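Local coordinates for RsfP (Uncultured bacterium, PDB 4GLJ), which probably catalyses the phosphate-dependent cleavage of methylthioadenosine to adenine and methylthioribose 1-phosphate, and binds the dye rhodamine B, at residues L62-Q67 with M201-L206; A84-G89 with A210-A215. All blocks are in the same frame, centred on the assembly; numbering follows the deposited sequence.

In the fold
Contact 1 (62-67 with 201-206) is buried near the middle of the chain. Contact 2 (84-89 with 210-215) lies further out and is partly buried. Strand 57-63 leads on to helix 78-87, and helix 200-209 leads on to strand 213-221, so both contacts join the same two parts of the chain beside one mixed sheet. Their chemistry differs. Contact 1 is a salt bridge behind a bound phosphate, with both charges buried. In contact 2 a lysine amine holds a backbone carbonyl at a helix end, next to aliphatic packing. The two meet where Y214 OH probably hydrogen-bonds E203 OE1, 2.6 Å away.

Contact 1 (L62-Q67 with M201-L206); sequences LTRHGQ and MPEAKL. With PO4 (phosphate ion), chain D.
R64 reaches E203 with two guanidinium nitrogens, side-on. Its side chain leaves CB with CG anti to the backbone N (chi1 -179°). CG comes no nearer than 4.1 Å to E203 OE2. The chain bends at chi3, and CD passes between the carboxylate and the phosphate, with the phosphate O4 3.5 Å from it. NE then gives E203 OE2 an almost straight bond of 2.8 Å, met on the syn side of that oxygen. NH2 bonds to E203 OE1, also at 2.8 Å, using the syn lone pair of that oxygen. The two planes are 21° apart, so the paired bonds hold guanidinium and carboxylate nearly coplanar, edge to edge. The other terminal nitrogen, NH1, points to the phosphate: it lies 2.8 Å from O4, in a more bent bond.

H65 meets the same ion. Its NE2 is 2.8 Å from O4, with a weak second bond to O1, and the phosphate lies at the edge of the imidazole, in its plane. T199 OG1 and the backbone N of S22 and A98 also hold the ion. It probably came from the crystallisation liquor, but its place is consistent with the phosphate site of a phosphorylase. E203 then appears to act as a second-shell residue that positions R64. With an alanine in place of R64, the buried E203 carboxylate would probably lose its countercharge and the phosphate one donor. E203 OE1 has a further partner in Y214 OH.

H65 also belongs to the rhodamine B pocket, and its ring stacks with that of H69. R64 lies just beyond strand 57-63, in a type I turn from T63 to G66. E203 reaches it from helix 200-209, and I19 of strand 16-20 touches both side chains.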
loop_
_atom_site.group_PDB
_atom_site.type_symbol
_atom_site.label_atom_id
_atom_site.label_comp_id
_atom_site.label_asym_id
_atom_site.label_seq_id
_atom_site.Cartn_x
_atom_site.Cartn_y
_atom_site.Cartn_z
ATOM N N LEU A 62 17.330 21.106 7.670
ATOM C CA LEU A 62 16.713 20.033 8.509
ATOM C C LEU A 62 17.326 18.704 7.993
ATOM O O LEU A 62 17.269 18.429 6.797
ATOM C CB LEU A 62 15.201 20.049 8.321
ATOM C CG LEU A 62 14.421 18.915 9.029
ATOM C CD1 LEU A 62 14.992 18.783 10.444
ATOM C CD2 LEU A 62 12.956 19.300 9.117
ATOM N N THR A 63 17.972 17.931 8.877
ATOM C CA THR A 63 18.507 16.604 8.498
ATOM C C THR A 63 17.387 15.654 8.592
ATOM O O THR A 63 16.933 15.379 9.699
ATOM C CB THR A 63 19.545 16.107 9.513
ATOM O OG1 THR A 63 20.505 17.133 9.661
ATOM C CG2 THR A 63 20.212 14.874 8.969
ATOM N N ARG A 64 16.913 15.141 7.445
ATOM C CA ARG A 64 15.766 14.284 7.452
ATOM C C ARG A 64 15.857 13.029 8.408
ATOM O O ARG A 64 14.866 12.655 9.108
ATOM C CB ARG A 64 15.534 13.841 5.969
ATOM C CG ARG A 64 14.344 12.965 5.859
ATOM C CD ARG A 64 14.096 12.507 4.446
ATOM N NE ARG A 64 13.827 13.592 3.483
ATOM C CZ ARG A 64 14.588 13.965 2.454
ATOM N NH1 ARG A 64 15.798 13.444 2.251
ATOM N NH2 ARG A 64 14.165 14.950 1.637
ATOM N N HIS A 65 17.023 12.392 8.417
ATOM C CA HIS A 65 17.216 11.143 9.207
ATOM C C HIS A 65 17.653 11.350 10.611
ATOM O O HIS A 65 17.822 10.379 11.329
ATOM C CB HIS A 65 18.170 10.194 8.511
ATOM C CG HIS A 65 17.629 9.658 7.205
ATOM N ND1 HIS A 65 16.718 8.674 7.151
ATOM C CD2 HIS A 65 17.822 10.086 5.892
ATOM C CE1 HIS A 65 16.400 8.399 5.854
ATOM N NE2 HIS A 65 17.050 9.284 5.084
ATOM N N GLY A 66 17.739 12.619 11.033
ATOM C CA GLY A 66 18.242 13.033 12.345
ATOM C C GLY A 66 19.745 12.964 12.462
ATOM O O GLY A 66 20.433 12.423 11.585
ATOM N N GLN A 67 20.275 13.465 13.581
ATOM C CA GLN A 67 21.700 13.300 13.826
ATOM C C GLN A 67 22.106 11.830 13.950
ATOM O O GLN A 67 21.377 10.971 14.493
ATOM C CB GLN A 67 22.191 14.169 14.999
ATOM C CG GLN A 67 23.590 14.763 14.732
ATOM C CD GLN A 67 23.798 15.234 13.280
ATOM O OE1 GLN A 67 24.512 14.579 12.480
ATOM N NE2 GLN A 67 23.148 16.351 12.919
ATOM N N MET A 201 8.044 11.040 -0.575
ATOM C CA MET A 201 6.623 10.917 -0.195
ATOM C C MET A 201 6.581 10.368 1.216
ATOM O O MET A 201 7.241 9.381 1.498
ATOM C CB MET A 201 5.868 9.994 -1.167
ATOM C CG MET A 201 5.669 10.592 -2.563
ATOM S SD MET A 201 4.358 11.859 -2.454
ATOM C CE MET A 201 4.217 12.356 -4.166
ATOM N N PRO A 202 5.801 10.970 2.124
ATOM C CA PRO A 202 4.726 11.948 1.826
ATOM C C PRO A 202 5.214 13.403 1.892
ATOM O O PRO A 202 4.389 14.282 1.788
ATOM C CB PRO A 202 3.712 11.680 2.954
ATOM C CG PRO A 202 4.628 11.355 4.112
ATOM C CD PRO A 202 5.671 10.437 3.505
ATOM N N GLU A 203 6.533 13.606 1.997
ATOM C CA GLU A 203 7.115 14.987 2.174
ATOM C C GLU A 203 6.592 15.938 1.101
ATOM O O GLU A 203 6.152 17.055 1.457
ATOM C CB GLU A 203 8.622 14.904 2.120
ATOM C CG GLU A 203 9.392 15.899 2.933
ATOM C CD GLU A 203 10.883 15.595 2.883
ATOM O OE1 GLU A 203 11.495 15.855 1.798
ATOM O OE2 GLU A 203 11.445 15.014 3.860
ATOM N N ALA A 204 6.533 15.488 -0.171
ATOM C CA ALA A 204 6.034 16.393 -1.244
ATOM C C ALA A 204 4.532 16.746 -1.075
ATOM O O ALA A 204 4.110 17.890 -1.377
ATOM C CB ALA A 204 6.281 15.840 -2.664
ATOM N N LYS A 205 3.718 15.749 -0.680
ATOM C CA LYS A 205 2.275 15.963 -0.434
ATOM C C LYS A 205 2.075 16.993 0.728
ATOM O O LYS A 205 1.198 17.863 0.670
ATOM C CB LYS A 205 1.612 14.595 -0.056
ATOM C CG LYS A 205 1.480 13.673 -1.289
ATOM C CD LYS A 205 0.873 12.323 -0.853
ATOM C CE LYS A 205 0.518 11.595 -2.173
ATOM N NZ LYS A 205 0.165 10.129 -1.962
ATOM N N LEU A 206 2.749 16.766 1.817
ATOM C CA LEU A 206 2.638 17.599 3.007
ATOM C C LEU A 206 3.093 19.048 2.719
ATOM O O LEU A 206 2.447 20.004 3.156
ATOM C CB LEU A 206 3.438 16.973 4.175
ATOM C CG LEU A 206 2.803 15.596 4.584
ATOM C CD1 LEU A 206 3.748 14.786 5.488
ATOM C CD2 LEU A 206 1.437 15.781 5.284
HETATM P P PO4 D . 17.211 10.157 1.584
HETATM O O1 PO4 D . 17.657 8.756 1.885
HETATM O O2 PO4 D . 18.465 10.796 1.037
HETATM O O3 PO4 D . 16.116 10.009 0.594
HETATM O O4 PO4 D . 16.744 10.919 2.819
#

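Contact 2 (A84-G89 with A210-A215); sequences ALKTLG and ASIAYA
K86 turns CG anti to its own nitrogen (chi1 -170°) and bends at chi2 (69°), and beyond that bend it runs extended to A210 and S211. I212 has CG1 anti to its carbonyl carbon, which brings CD1 up beside the lysine. K86 and I212 lie alongside each other and run opposite ways. The lysine ends in a hydrogen bond from NZ to A210 O, 2.9 Å long. The amine meets the carbonyl from a little outside its plane, at a C=O...N angle of 156°. CE and CD lie beside the same oxygen, with CE 3.3 Å from A210 O.

The aliphatic part of K86 does the rest of the packing. Its CD lies 4.0 Å from I212 CD1 and 4.4 Å from A210 CB. At the tip, NZ comes within 4.1 Å of S211 CB. The methyl end of I212 also approaches the backbone, with CD1 4.1 Å from K86 N.

The carbonyl that K86 holds is at the end of helix 200-209, which closes in a Schellman motif with S211 at positive phi. There I212 N bonds to A207 O, and S211 N to R208 O. A positive amine here probably suits the partial negative charge of a helix C-terminus. Helix 78-87 runs out in the same kind of motif at G89, also at positive phi. One helix end thus leads into strand 213-221 and the other toward strand 92-101, and these two strands pair in parallel. L85, I212 and Y214 all touch I93 of strand 92-101, so helix 78-87 and the start of strand 213-221 share that neighbour. A84 and L88 rest on I49 of strand 49-54.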
loop_
_atom_site.group_PDB
_atom_site.type_symbol
_atom_site.label_atom_id
_atom_site.label_comp_id
_atom_site.label_asym_id
_atom_site.label_seq_id
_atom_site.Cartn_x
_atom_site.Cartn_y
_atom_site.Cartn_z
ATOM N N ALA A 84 6.943 22.291 11.150
ATOM C CA ALA A 84 7.990 23.151 11.753
ATOM C C ALA A 84 8.551 24.188 10.736
ATOM O O ALA A 84 8.743 25.344 11.076
ATOM C CB ALA A 84 9.092 22.260 12.313
ATOM N N LEU A 85 8.747 23.780 9.487
ATOM C CA LEU A 85 9.358 24.662 8.485
ATOM C C LEU A 85 8.301 25.708 8.130
ATOM O O LEU A 85 8.621 26.882 7.996
ATOM C CB LEU A 85 9.795 23.882 7.244
ATOM C CG LEU A 85 10.980 22.929 7.460
ATOM C CD1 LEU A 85 11.299 22.151 6.190
ATOM C CD2 LEU A 85 12.241 23.694 7.936
ATOM N N LYS A 86 7.041 25.276 7.986
ATOM C CA LYS A 86 5.948 26.258 7.912
ATOM C C LYS A 86 5.938 27.321 9.010
ATOM O O LYS A 86 5.770 28.506 8.703
ATOM C CB LYS A 86 4.563 25.561 7.842
ATOM C CG LYS A 86 3.477 26.572 7.513
ATOM C CD LYS A 86 3.680 27.060 6.048
ATOM C CE LYS A 86 2.503 28.014 5.728
ATOM N NZ LYS A 86 2.497 28.435 4.280
ATOM N N THR A 87 6.153 26.950 10.264
ATOM C CA THR A 87 6.162 27.927 11.329
ATOM C C THR A 87 7.310 28.935 11.183
ATOM O O THR A 87 7.240 30.042 11.731
ATOM C CB THR A 87 6.222 27.321 12.745
ATOM O OG1 THR A 87 7.522 26.758 12.987
ATOM C CG2 THR A 87 5.109 26.286 12.961
ATOM N N LEU A 88 8.340 28.591 10.420
ATOM C CA LEU A 88 9.480 29.538 10.252
ATOM C C LEU A 88 9.197 30.502 9.093
ATOM O O LEU A 88 9.970 31.406 8.821
ATOM C CB LEU A 88 10.770 28.719 9.987
ATOM C CG LEU A 88 11.311 27.926 11.199
ATOM C CD1 LEU A 88 12.432 26.935 10.850
ATOM C CD2 LEU A 88 11.809 28.944 12.231
ATOM N N GLY A 89 8.107 30.259 8.363
ATOM C CA GLY A 89 7.733 31.069 7.203
ATOM C C GLY A 89 8.351 30.628 5.899
ATOM O O GLY A 89 8.406 31.373 4.926
ATOM N N ALA A 210 0.859 22.378 2.897
ATOM C CA ALA A 210 1.340 23.497 3.686
ATOM C C ALA A 210 1.606 24.731 2.843
ATOM O O ALA A 210 2.195 25.701 3.338
ATOM C CB ALA A 210 2.598 23.126 4.433
ATOM N N SER A 211 1.181 24.699 1.579
ATOM C CA SER A 211 1.391 25.810 0.616
ATOM C C SER A 211 2.885 26.213 0.471
ATOM O O SER A 211 3.201 27.391 0.332
ATOM C CB SER A 211 0.521 27.019 1.040
ATOM O OG SER A 211 -0.870 26.666 1.015
ATOM N N ILE A 212 3.794 25.243 0.479
ATOM C CA ILE A 212 5.229 25.511 0.330
ATOM C C ILE A 212 5.725 24.901 -0.970
ATOM O O ILE A 212 5.447 23.732 -1.242
ATOM C CB ILE A 212 6.040 24.889 1.477
ATOM C CG1 ILE A 212 5.601 25.413 2.837
ATOM C CG2 ILE A 212 7.552 25.081 1.259
ATOM C CD1 ILE A 212 6.181 24.659 4.065
ATOM N N ALA A 213 6.462 25.661 -1.763
ATOM C CA ALA A 213 6.967 25.195 -3.020
ATOM C C ALA A 213 8.069 24.227 -2.714
ATOM O O ALA A 213 8.888 24.458 -1.847
ATOM C CB ALA A 213 7.477 26.389 -3.875
ATOM N N TYR A 214 8.076 23.101 -3.409
ATOM C CA TYR A 214 8.909 21.992 -2.994
ATOM C C TYR A 214 9.403 21.342 -4.254
ATOM O O TYR A 214 8.620 21.024 -5.172
ATOM C CB TYR A 214 8.110 20.970 -2.174
ATOM C CG TYR A 214 8.845 19.668 -1.778
ATOM C CD1 TYR A 214 8.970 18.607 -2.722
ATOM C CD2 TYR A 214 9.304 19.486 -0.494
ATOM C CE1 TYR A 214 9.624 17.428 -2.404
ATOM C CE2 TYR A 214 9.975 18.315 -0.125
ATOM C CZ TYR A 214 10.114 17.279 -1.088
ATOM O OH TYR A 214 10.709 16.076 -0.697
ATOM N N ALA A 215 10.728 21.156 -4.322
ATOM C CA ALA A 215 11.324 20.378 -5.424
ATOM C C ALA A 215 12.508 19.554 -4.921
ATOM O O ALA A 215 13.007 19.755 -3.801
ATOM C CB ALA A 215 11.694 21.239 -6.647
#